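Local atomic coordinates of DUF3298 domain-containing protein (Pseudomonas aeruginosa, PDB entry 4E72), a protein that is of unknown function but belongs to the DUF3298 family, and its full-length form has a predicted lipoprotein-type signal, consistent with attachment to the cell envelope. Residues A[15-20]-A[30-35]; A[189-194]-A[204-209]. All blocks are in the same frame, centred on the assembly; numbering follows the deposited sequence.

From the N terminus, the chain first runs out along strand 12-19, turns through a loop that has neither helix nor strand, and comes back along strand 30-37; interaction 1 closes this loop as a beta hairpin at one edge of the mixed six-stranded sheet. Well over a hundred residues later, interaction 2 closes a second, longer connection (191-204), joining strand 187-190 to strand 205-208 in the small antiparallel sheet. The two closures follow in series, neither nested nor crossed. Their centres lie about 28 Å apart on opposite sides of the chain's centre, one at the surface and the other buried.

Interaction 1. Residues A[15-20]-A[30-35]; sequences ASEHLK and LVNIDT
Strands 12-19 and 30-37 form an antiparallel beta hairpin, and within it Ser-16 faces Ile-33 and His-18 faces Val-31 as hydrogen-bonded pairs. Each pair exchanges two backbone bonds; that from Val-31 N to His-18 O, at 2.9 Å, has an N-H...O angle of 167°. Between them, Glu-17 and Asn-32 form a non-hydrogen-bonded pair whose side chains supply the polar link. Asn-32 ND2 donates to Glu-17 OE2 over 2.8 Å, with the acceptor close to the amide plane. The amide nitrogen approaches from above the carboxylate, the two flat groups being turned 79° apart. With CG anti to the backbone N (chi1 -179°), Glu-17 places this methylene 4.0 Å from Leu-30 CG. The carboxylate also rests on Leu-30, whose CD2 lies 3.6 Å from Glu-17 OE2. Beyond it, Leu-19 CD2 meets Leu-30 CD1 at 3.9 Å, so the two branched apolar chains pack against each other at this end of the hairpin. On the other face a water lies 2.8 Å from both Ser-16 OG and Val-31 O and can bridge them; a short hydroxyl suits this position beside the backbone. Val-31 and Ile-33 pack there against helix 68-78, whose Glu-72 binds His-18 ND1. The arrangement is a two-stranded hairpin at a sheet edge: strand 12-19 is outermost within the chain, while strand 30-37 pairs onward with strand 84-95.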
loop_
_atom_site.group_PDB
_atom_site.type_symbol
_atom_site.label_atom_id
_atom_site.label_comp_id
_atom_site.label_asym_id
_atom_site.label_seq_id
_atom_site.Cartn_x
_atom_site.Cartn_y
_atom_site.Cartn_z
ATOM N N ALA A 15 7.559 -7.860 14.957
ATOM C CA ALA A 15 8.611 -8.091 13.973
ATOM C C ALA A 15 9.359 -9.408 14.229
ATOM O O ALA A 15 9.658 -9.762 15.382
ATOM C CB ALA A 15 9.591 -6.921 13.967
ATOM N N SER A 16 9.653 -10.131 13.135
ATOM C CA SER A 16 10.365 -11.407 13.152
ATOM C C SER A 16 11.031 -11.697 11.816
ATOM O O SER A 16 10.491 -11.375 10.759
ATOM C CB SER A 16 9.401 -12.553 13.485
ATOM O OG SER A 16 8.488 -12.821 12.428
ATOM N N GLU A 17 12.192 -12.335 11.872
ATOM C CA GLU A 17 12.933 -12.825 10.724
ATOM C C GLU A 17 13.257 -14.281 11.034
ATOM O O GLU A 17 13.900 -14.560 12.051
ATOM C CB GLU A 17 14.178 -11.989 10.451
ATOM C CG GLU A 17 14.970 -12.465 9.237
ATOM C CD GLU A 17 15.857 -11.392 8.632
ATOM O OE1 GLU A 17 16.980 -11.196 9.147
ATOM O OE2 GLU A 17 15.420 -10.724 7.665
ATOM N N HIS A 18 12.755 -15.211 10.201
ATOM C CA HIS A 18 12.978 -16.627 10.424
ATOM C C HIS A 18 13.599 -17.291 9.210
ATOM O O HIS A 18 13.213 -17.045 8.055
ATOM C CB HIS A 18 11.679 -17.331 10.832
ATOM C CG HIS A 18 11.114 -16.863 12.149
ATOM N ND1 HIS A 18 9.770 -16.580 12.295
ATOM C CD2 HIS A 18 11.728 -16.664 13.340
ATOM C CE1 HIS A 18 9.607 -16.220 13.559
ATOM N NE2 HIS A 18 10.756 -16.248 14.225
ATOM N N LEU A 19 14.608 -18.115 9.489
ATOM C CA LEU A 19 15.319 -18.886 8.485
ATOM C C LEU A 19 14.755 -20.264 8.437
ATOM O O LEU A 19 14.247 -20.736 9.457
ATOM C CB LEU A 19 16.839 -18.959 8.822
ATOM C CG LEU A 19 17.664 -17.685 8.693
ATOM C CD1 LEU A 19 19.123 -17.990 8.932
ATOM C CD2 LEU A 19 17.514 -17.044 7.314
ATOM N N LYS A 20 14.849 -20.933 7.267
ATOM C CA LYS A 20 14.466 -22.352 7.121
ATOM C C LYS A 20 15.270 -23.175 8.147
ATOM O O LYS A 20 16.485 -23.030 8.214
ATOM C CB LYS A 20 14.737 -22.875 5.693
ATOM C CG LYS A 20 14.363 -24.341 5.488
ATOM C CD LYS A 20 14.325 -24.720 4.015
ATOM C CE LYS A 20 14.020 -26.188 3.791
ATOM N NZ LYS A 20 12.573 -26.537 4.018
ATOM N N LEU A 30 14.392 -17.389 3.826
ATOM C CA LEU A 30 14.083 -16.411 4.874
ATOM C C LEU A 30 12.700 -15.788 4.717
ATOM O O LEU A 30 12.318 -15.402 3.614
ATOM C CB LEU A 30 15.169 -15.297 4.718
ATOM C CG LEU A 30 15.201 -14.062 5.626
ATOM C CD1 LEU A 30 16.646 -13.591 5.800
ATOM C CD2 LEU A 30 14.414 -12.895 5.007
ATOM N N VAL A 31 11.982 -15.636 5.838
ATOM C CA VAL A 31 10.681 -14.959 5.922
ATOM C C VAL A 31 10.791 -13.841 6.950
ATOM O O VAL A 31 11.101 -14.093 8.118
ATOM C CB VAL A 31 9.452 -15.867 6.212
ATOM C CG1 VAL A 31 8.179 -15.023 6.336
ATOM C CG2 VAL A 31 9.277 -16.905 5.114
ATOM N N ASN A 32 10.531 -12.610 6.509
ATOM C CA ASN A 32 10.607 -11.446 7.380
ATOM C C ASN A 32 9.230 -10.765 7.439
ATOM O O ASN A 32 8.756 -10.256 6.428
ATOM C CB ASN A 32 11.732 -10.497 6.897
ATOM C CG ASN A 32 11.957 -9.287 7.772
ATOM O OD1 ASN A 32 11.029 -8.543 8.124
ATOM N ND2 ASN A 32 13.211 -9.036 8.095
ATOM N N ILE A 33 8.576 -10.809 8.615
ATOM C CA ILE A 33 7.230 -10.250 8.834
ATOM C C ILE A 33 7.277 -9.177 9.925
ATOM O O ILE A 33 7.668 -9.466 11.056
ATOM C CB ILE A 33 6.183 -11.363 9.174
ATOM C CG1 ILE A 33 5.973 -12.318 7.969
ATOM C CG2 ILE A 33 4.819 -10.751 9.639
ATOM C CD1 ILE A 33 5.389 -13.643 8.333
ATOM N N ASP A 34 6.857 -7.947 9.573
ATOM C CA ASP A 34 6.804 -6.771 10.442
ATOM C C ASP A 34 5.386 -6.207 10.412
ATOM O O ASP A 34 5.049 -5.394 9.555
ATOM C CB ASP A 34 7.849 -5.727 9.991
ATOM C CG ASP A 34 7.916 -4.441 10.812
ATOM O OD1 ASP A 34 7.232 -4.364 11.873
ATOM O OD2 ASP A 34 8.634 -3.501 10.387
ATOM N N THR A 35 4.545 -6.658 11.341
ATOM C CA THR A 35 3.153 -6.243 11.332
ATOM C C THR A 35 2.791 -5.446 12.601
ATOM O O THR A 35 3.680 -5.082 13.384
ATOM C CB THR A 35 2.253 -7.445 11.057
ATOM O OG1 THR A 35 0.960 -6.968 10.686
ATOM C CG2 THR A 35 2.191 -8.444 12.224
HETATM O O HOH W 1 9.103 -13.987 10.013
#

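Interaction 2. Residues A[189-194]-A[204-209]; sequences LKYDAY and PELKIP
Lys-190 reaches Glu-205 across a short antiparallel strand pair, its bent chain bringing the ammonium group to the carboxylate. CB leaves on the face shared with Glu-205; the chain bends at chi2 (92°), which turns CD toward Glu-205, and again at chi3 (119°). CD packs 3.6 Å from Glu-205 CG, methylene against methylene. CE comes within 3.4 Å of Glu-205 OE2, and Lys-190 NZ forms a salt bridge with Glu-205 OE2 at 2.9 Å, meeting that oxygen on its anti lone pair. A long, flexible lysine suits this place, combining apolar contact with a charged tip. Glu-205 OE1 takes Lys-207 NZ at 3.0 Å, and Arg-92 binds OE2, so three positive groups meet the carboxylate and would probably stabilise its negative charge. On the other face, Leu-189 CB meets Leu-206 CB at 3.8 Å, apolar chains suited to a buried side. Tyr-191 N donates to Pro-204 O over 2.9 Å, and this oxygen also lies at the edge of the tyrosine ring. Tyr-191 OH is held by Gln-175 O. Strand 187-190 is the middle strand of its three-stranded sheet; Leu-189 and Pro-204 pack on helix 142-159, while Lys-190 touches Phe-120 of strand 115-124 in the larger sheet.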
loop_
_atom_site.group_PDB
_atom_site.type_symbol
_atom_site.label_atom_id
_atom_site.label_comp_id
_atom_site.label_asym_id
_atom_site.label_seq_id
_atom_site.Cartn_x
_atom_site.Cartn_y
_atom_site.Cartn_z
ATOM N N LEU A 189 -1.847 8.963 -4.546
ATOM C CA LEU A 189 -2.029 7.843 -5.481
ATOM C C LEU A 189 -0.685 7.171 -5.620
ATOM O O LEU A 189 0.262 7.777 -6.140
ATOM C CB LEU A 189 -2.567 8.221 -6.875
ATOM C CG LEU A 189 -3.829 9.058 -7.029
ATOM C CD1 LEU A 189 -4.330 8.957 -8.450
ATOM C CD2 LEU A 189 -4.913 8.599 -6.122
ATOM N N LYS A 190 -0.580 5.947 -5.112
ATOM C CA LYS A 190 0.668 5.197 -5.136
ATOM C C LYS A 190 0.596 4.086 -6.197
ATOM O O LYS A 190 -0.364 3.318 -6.236
ATOM C CB LYS A 190 0.962 4.635 -3.733
ATOM C CG LYS A 190 2.141 3.685 -3.667
ATOM C CD LYS A 190 3.410 4.382 -3.350
ATOM C CE LYS A 190 4.002 3.877 -2.066
ATOM N NZ LYS A 190 5.336 4.476 -1.844
ATOM N N TYR A 191 1.634 4.012 -7.042
ATOM C CA TYR A 191 1.706 3.091 -8.165
ATOM C C TYR A 191 2.650 1.944 -7.929
ATOM O O TYR A 191 3.725 2.103 -7.351
ATOM C CB TYR A 191 2.122 3.844 -9.452
ATOM C CG TYR A 191 0.942 4.611 -9.991
ATOM C CD1 TYR A 191 0.477 5.756 -9.343
ATOM C CD2 TYR A 191 0.210 4.131 -11.075
ATOM C CE1 TYR A 191 -0.660 6.424 -9.782
ATOM C CE2 TYR A 191 -0.931 4.792 -11.520
ATOM C CZ TYR A 191 -1.382 5.921 -10.853
ATOM O OH TYR A 191 -2.545 6.552 -11.245
ATOM N N ASP A 192 2.241 0.776 -8.418
ATOM C CA ASP A 192 3.088 -0.397 -8.398
ATOM C C ASP A 192 4.261 -0.118 -9.311
ATOM O O ASP A 192 4.137 0.664 -10.266
ATOM C CB ASP A 192 2.301 -1.639 -8.853
ATOM C CG ASP A 192 1.413 -2.212 -7.751
ATOM O OD1 ASP A 192 1.940 -2.474 -6.628
ATOM O OD2 ASP A 192 0.211 -2.462 -8.022
ATOM N N ALA A 193 5.402 -0.727 -9.012
ATOM C CA ALA A 193 6.588 -0.619 -9.861
ATOM C C ALA A 193 6.227 -1.120 -11.266
ATOM O O ALA A 193 5.397 -2.025 -11.392
ATOM C CB ALA A 193 7.711 -1.464 -9.271
ATOM N N TYR A 194 6.772 -0.488 -12.307
ATOM C CA TYR A 194 6.572 -0.907 -13.686
ATOM C C TYR A 194 5.126 -0.725 -14.188
ATOM O O TYR A 194 4.717 -1.460 -15.074
ATOM C CB TYR A 194 7.003 -2.394 -13.825
ATOM C CG TYR A 194 7.580 -2.769 -15.167
ATOM C CD1 TYR A 194 8.813 -2.267 -15.584
ATOM C CD2 TYR A 194 6.944 -3.701 -15.982
ATOM C CE1 TYR A 194 9.384 -2.664 -16.791
ATOM C CE2 TYR A 194 7.520 -4.129 -17.175
ATOM C CZ TYR A 194 8.725 -3.586 -17.590
ATOM O OH TYR A 194 9.254 -3.939 -18.805
ATOM N N PRO A 204 5.956 5.333 -7.909
ATOM C CA PRO A 204 5.575 6.750 -8.026
ATOM C C PRO A 204 4.363 7.131 -7.177
ATOM O O PRO A 204 3.407 6.357 -7.042
ATOM C CB PRO A 204 5.272 6.928 -9.521
ATOM C CG PRO A 204 5.982 5.809 -10.204
ATOM C CD PRO A 204 5.974 4.674 -9.229
ATOM N N GLU A 205 4.446 8.319 -6.574
ATOM C CA GLU A 205 3.370 8.889 -5.758
ATOM C C GLU A 205 2.843 10.149 -6.394
ATOM O O GLU A 205 3.582 11.128 -6.543
ATOM C CB GLU A 205 3.811 9.185 -4.308
ATOM C CG GLU A 205 3.877 7.946 -3.433
ATOM C CD GLU A 205 4.144 8.167 -1.952
ATOM O OE1 GLU A 205 4.052 9.323 -1.481
ATOM O OE2 GLU A 205 4.421 7.167 -1.253
ATOM N N LEU A 206 1.561 10.095 -6.789
ATOM C CA LEU A 206 0.831 11.224 -7.350
ATOM C C LEU A 206 0.086 11.905 -6.222
ATOM O O LEU A 206 -0.426 11.211 -5.326
ATOM C CB LEU A 206 -0.143 10.745 -8.442
ATOM C CG LEU A 206 0.302 10.873 -9.909
ATOM C CD1 LEU A 206 1.622 10.161 -10.180
ATOM C CD2 LEU A 206 -0.766 10.330 -10.824
ATOM N N LYS A 207 0.031 13.245 -6.248
ATOM C CA LYS A 207 -0.666 13.984 -5.204
ATOM C C LYS A 207 -1.755 14.843 -5.799
ATOM O O LYS A 207 -1.470 15.720 -6.633
ATOM C CB LYS A 207 0.308 14.861 -4.379
ATOM C CG LYS A 207 1.559 14.158 -3.872
ATOM C CD LYS A 207 1.321 13.327 -2.626
ATOM C CE LYS A 207 2.571 12.551 -2.266
ATOM N NZ LYS A 207 2.423 11.819 -0.983
ATOM N N ILE A 208 -3.007 14.603 -5.375
ATOM C CA ILE A 208 -4.114 15.451 -5.808
ATOM C C ILE A 208 -4.447 16.374 -4.660
ATOM O O ILE A 208 -4.865 15.885 -3.608
ATOM C CB ILE A 208 -5.386 14.749 -6.330
ATOM C CG1 ILE A 208 -5.085 13.672 -7.396
ATOM C CG2 ILE A 208 -6.394 15.795 -6.845
ATOM C CD1 ILE A 208 -6.141 12.562 -7.420
ATOM N N PRO A 209 -4.297 17.705 -4.839
ATOM C CA PRO A 209 -4.699 18.636 -3.765
ATOM C C PRO A 209 -6.192 18.531 -3.462
ATOM O O PRO A 209 -6.994 18.492 -4.394
ATOM C CB PRO A 209 -4.333 20.022 -4.334
ATOM C CG PRO A 209 -3.334 19.752 -5.438
ATOM C CD PRO A 209 -3.801 18.442 -6.025
#